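Local coordinates for protein translation initiation factor eIF-2B (Pyrococcus horikoshii, PDB 1VB5) that probably catalyses the exchange of GDP for GTP on initiation factor 2 in archaeal translation initiation, at residues Ala25-Gly28 with Ala29-Phe32; Ser117-Ser120 with Thr121-Glu124. One frame throughout, in Å; residues are numbered along the deposited sequence.

Overall arrangement
Contact 1 (25-28 with 29-32) comes first along the chain, and contact 2 (117-120 with 121-124) follows it. Contact 1 is a turn of helix 21-38, in the helical N-terminal part, its centre about 15 Å from the centre of the chain. Contact 2 joins the loop after strand 111-115 of the central, largely parallel sheet to the first turn of helix 120-131, its centre about 8 Å from that of the chain. Their centres lie about 19 Å apart and their nearest atoms about 7 Å, without touching. Helix 78-106 is a shared neighbour: side chains of both contacts pack on it. It thus links the N-terminal helices to the Rossmann-like part of the protein.

Contact 1. Residues Ala25-Gly28 with Ala29-Phe32; sequences AKKG and AEAF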
loop_
_atom_site.group_PDB
_atom_site.type_symbol
_atom_site.label_atom_id
_atom_site.label_comp_id
_atom_site.label_asym_id
_atom_site.label_seq_id
_atom_site.Cartn_x
_atom_site.Cartn_y
_atom_site.Cartn_z
ATOM N N ALA B 25 1.947 -25.961 3.118
ATOM C CA ALA B 25 2.624 -26.952 3.937
ATOM C C ALA B 25 1.856 -28.271 3.880
ATOM O O ALA B 25 2.453 -29.339 3.752
ATOM C CB ALA B 25 2.728 -26.460 5.377
ATOM N N LYS B 26 0.531 -28.187 3.963
ATOM C CA LYS B 26 -0.309 -29.377 3.912
ATOM C C LYS B 26 -0.169 -30.091 2.573
ATOM O O LYS B 26 -0.029 -31.311 2.529
ATOM C CB LYS B 26 -1.774 -29.013 4.148
ATOM C CG LYS B 26 -2.055 -28.503 5.544
ATOM C CD LYS B 26 -3.539 -28.272 5.766
ATOM C CE LYS B 26 -3.792 -27.696 7.151
ATOM N NZ LYS B 26 -5.241 -27.454 7.393
ATOM N N LYS B 27 -0.205 -29.329 1.485
ATOM C CA LYS B 27 -0.073 -29.907 0.152
ATOM C C LYS B 27 1.307 -30.541 0.000
ATOM O O LYS B 27 1.455 -31.574 -0.654
ATOM C CB LYS B 27 -0.266 -28.829 -0.920
ATOM C CG LYS B 27 -1.611 -28.113 -0.857
ATOM C CD LYS B 27 -2.776 -29.056 -1.123
ATOM C CE LYS B 27 -2.750 -29.595 -2.547
ATOM N NZ LYS B 27 -3.950 -30.431 -2.844
ATOM N N GLY B 28 2.312 -29.914 0.604
ATOM C CA GLY B 28 3.662 -30.445 0.534
ATOM C C GLY B 28 3.716 -31.809 1.199
ATOM O O GLY B 28 4.344 -32.739 0.688
ATOM N N ALA B 29 3.049 -31.925 2.344
ATOM C CA ALA B 29 3.003 -33.182 3.080
ATOM C C ALA B 29 2.248 -34.211 2.243
ATOM O O ALA B 29 2.620 -35.386 2.203
ATOM C CB ALA B 29 2.312 -32.985 4.423
ATOM N N GLU B 30 1.188 -33.760 1.576
ATOM C CA GLU B 30 0.387 -34.629 0.721
ATOM C C GLU B 30 1.251 -35.181 -0.405
ATOM O O GLU B 30 1.050 -36.307 -0.856
ATOM C CB GLU B 30 -0.789 -33.861 0.116
ATOM C CG GLU B 30 -1.959 -33.639 1.058
ATOM C CD GLU B 30 -3.068 -32.812 0.420
ATOM O OE1 GLU B 30 -3.489 -33.146 -0.714
ATOM O OE2 GLU B 30 -3.520 -31.830 1.052
ATOM N N ALA B 31 2.209 -34.378 -0.858
ATOM C CA ALA B 31 3.104 -34.792 -1.929
ATOM C C ALA B 31 3.934 -35.987 -1.472
ATOM O O ALA B 31 4.080 -36.969 -2.201
ATOM C CB ALA B 31 4.020 -33.640 -2.324
ATOM N N PHE B 32 4.479 -35.901 -0.261
ATOM C CA PHE B 32 5.288 -36.991 0.270
ATOM C C PHE B 32 4.440 -38.231 0.551
ATOM O O PHE B 32 4.895 -39.348 0.334
ATOM C CB PHE B 32 6.030 -36.553 1.539
ATOM C CG PHE B 32 7.190 -35.635 1.273
ATOM C CD1 PHE B 32 7.040 -34.252 1.357
ATOM C CD2 PHE B 32 8.431 -36.152 0.919
ATOM C CE1 PHE B 32 8.111 -33.398 1.091
ATOM C CE2 PHE B 32 9.508 -35.309 0.651
ATOM C CZ PHE B 32 9.346 -33.927 0.737
#
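Lys27 and Glu30 form a weak salt bridge, with NZ 3.5 Å from Glu30 OE1. The bend at chi2 (-64°) sets Lys27 CD 3.6 Å from Glu30 OE2, and the second bend at chi3 (-65°) turns CE and NZ toward Glu30 OE1. The carboxylate therefore meets both the methylene chain and the ammonium end of the lysine. The stronger partner of Lys27 NZ is Glu12 of helix 4-14, so one ammonium group serves two acids. Replacing Glu30 by an alanine would probably leave Lys27 with Glu12 but without its second acid, and its CD and CE without the carboxylate that lies against them. Both residues belong to one turn of helix 21-38, and the backbone has the i to i+4 pattern of an alpha-helix. Ala29 N donates to Ala25 O, and Glu30 N to Lys26 O at 2.9 Å. Ala31 N divides itself between Lys27 O, at 2.9 Å, and Gly28 O, a weak second bond. Gly28 O also receives a weak bond from Phe32 N at 3.3 Å. The edge of the Phe32 ring also reaches this carbonyl, with CD1 3.2 Å from Gly28 O and the oxygen near the ring plane. Glu30 O is taken by the hydroxyl of Thr34. Ala25 and Ala29 face helix 78-106, while Ala31 and Phe32 pack on helix 41-58.

Contact 2. Residues Ser117-Ser120 with Thr121-Glu124; sequences SFSS and TVLE
Phe118 meets Leu123 at the edge of its ring, with CE1 3.9 Å from Leu123 CD2 and the methyl near the ring plane. Over one face lies Ser120 N, 3.9 Å above the plane and offset toward the rim. Residues 117-124 run from the loop after strand 111-115 of the Rossmann-like sheet into the capped N-terminus of helix 120-131. His151 of helix 148-158 meets the Phe118 ring with planes at about 60°, and Leu152 of that helix touches both Phe118 and Leu123. Ser119 is the N-cap residue. Its hydroxyl lies anti to its own backbone N (chi1 163°) and accepts from Val122 N at 3.2 Å, in a nearly straight bond of 167°. This satisfies an N-H of the first turn that has no earlier helical carbonyl to meet. Val122 CG2 packs beside the cap, 3.4 Å from Ser119 OG. The backbone of Ser119 also takes part: its O accepts from Leu123 N at 2.9 Å, with the donor nearly along the C=O axis. Glu219 holds the hydroxyl of Thr121, and Arg127 forms a salt bridge with Glu124. Ser120 O accepts from Glu124 N at 3.0 Å and also from a water, which donates its other hydrogen to Glu124 OE2 at 2.8 Å.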
loop_
_atom_site.group_PDB
_atom_site.type_symbol
_atom_site.label_atom_id
_atom_site.label_comp_id
_atom_site.label_asym_id
_atom_site.label_seq_id
_atom_site.Cartn_x
_atom_site.Cartn_y
_atom_site.Cartn_z
ATOM N N SER B 117 -2.994 -8.820 4.435
ATOM C CA SER B 117 -2.997 -10.092 3.720
ATOM C C SER B 117 -3.839 -11.160 4.439
ATOM O O SER B 117 -4.661 -10.838 5.296
ATOM C CB SER B 117 -1.564 -10.588 3.538
ATOM O OG SER B 117 -1.519 -11.687 2.648
ATOM N N PHE B 118 -3.634 -12.425 4.076
ATOM C CA PHE B 118 -4.372 -13.528 4.684
ATOM C C PHE B 118 -3.451 -14.532 5.361
ATOM O O PHE B 118 -2.460 -14.978 4.783
ATOM C CB PHE B 118 -5.218 -14.270 3.641
ATOM C CG PHE B 118 -5.942 -15.480 4.199
ATOM C CD1 PHE B 118 -7.034 -15.324 5.044
ATOM C CD2 PHE B 118 -5.485 -16.770 3.923
ATOM C CE1 PHE B 118 -7.669 -16.433 5.615
ATOM C CE2 PHE B 118 -6.108 -17.891 4.486
ATOM C CZ PHE B 118 -7.205 -17.721 5.337
ATOM N N SER B 119 -3.794 -14.881 6.595
ATOM C CA SER B 119 -3.039 -15.844 7.383
ATOM C C SER B 119 -4.036 -16.682 8.173
ATOM O O SER B 119 -4.749 -16.147 9.023
ATOM C CB SER B 119 -2.108 -15.118 8.352
ATOM O OG SER B 119 -1.666 -15.990 9.377
ATOM N N SER B 120 -4.094 -17.983 7.896
ATOM C CA SER B 120 -5.025 -18.851 8.607
ATOM C C SER B 120 -4.747 -18.826 10.106
ATOM O O SER B 120 -5.654 -18.996 10.916
ATOM C CB SER B 120 -4.946 -20.290 8.069
ATOM O OG SER B 120 -3.602 -20.711 7.924
ATOM N N THR B 121 -3.495 -18.579 10.473
ATOM C CA THR B 121 -3.113 -18.524 11.878
ATOM C C THR B 121 -3.697 -17.282 12.542
ATOM O O THR B 121 -4.268 -17.359 13.633
ATOM C CB THR B 121 -1.573 -18.524 12.020
ATOM O OG1 THR B 121 -1.056 -19.764 11.516
ATOM C CG2 THR B 121 -1.157 -18.360 13.473
ATOM N N VAL B 122 -3.561 -16.130 11.890
ATOM C CA VAL B 122 -4.106 -14.900 12.451
ATOM C C VAL B 122 -5.623 -15.036 12.531
ATOM O O VAL B 122 -6.247 -14.576 13.486
ATOM C CB VAL B 122 -3.739 -13.671 11.587
ATOM C CG1 VAL B 122 -4.474 -12.427 12.099
ATOM C CG2 VAL B 122 -2.235 -13.443 11.631
ATOM N N LEU B 123 -6.211 -15.673 11.525
ATOM C CA LEU B 123 -7.656 -15.886 11.492
ATOM C C LEU B 123 -8.124 -16.733 12.687
ATOM O O LEU B 123 -9.135 -16.426 13.315
ATOM C CB LEU B 123 -8.059 -16.566 10.174
ATOM C CG LEU B 123 -9.525 -17.007 10.061
ATOM C CD1 LEU B 123 -10.448 -15.813 10.296
ATOM C CD2 LEU B 123 -9.778 -17.627 8.693
ATOM N N GLU B 124 -7.388 -17.794 13.014
ATOM C CA GLU B 124 -7.780 -18.627 14.148
ATOM C C GLU B 124 -7.573 -17.906 15.470
ATOM O O GLU B 124 -8.281 -18.171 16.447
ATOM C CB GLU B 124 -7.028 -19.959 14.139
ATOM C CG GLU B 124 -7.546 -20.924 13.079
ATOM C CD GLU B 124 -9.069 -21.029 13.075
ATOM O OE1 GLU B 124 -9.654 -21.287 14.151
ATOM O OE2 GLU B 124 -9.683 -20.859 11.996
HETATM O O HOH W 1 -7.792 -21.277 9.934
#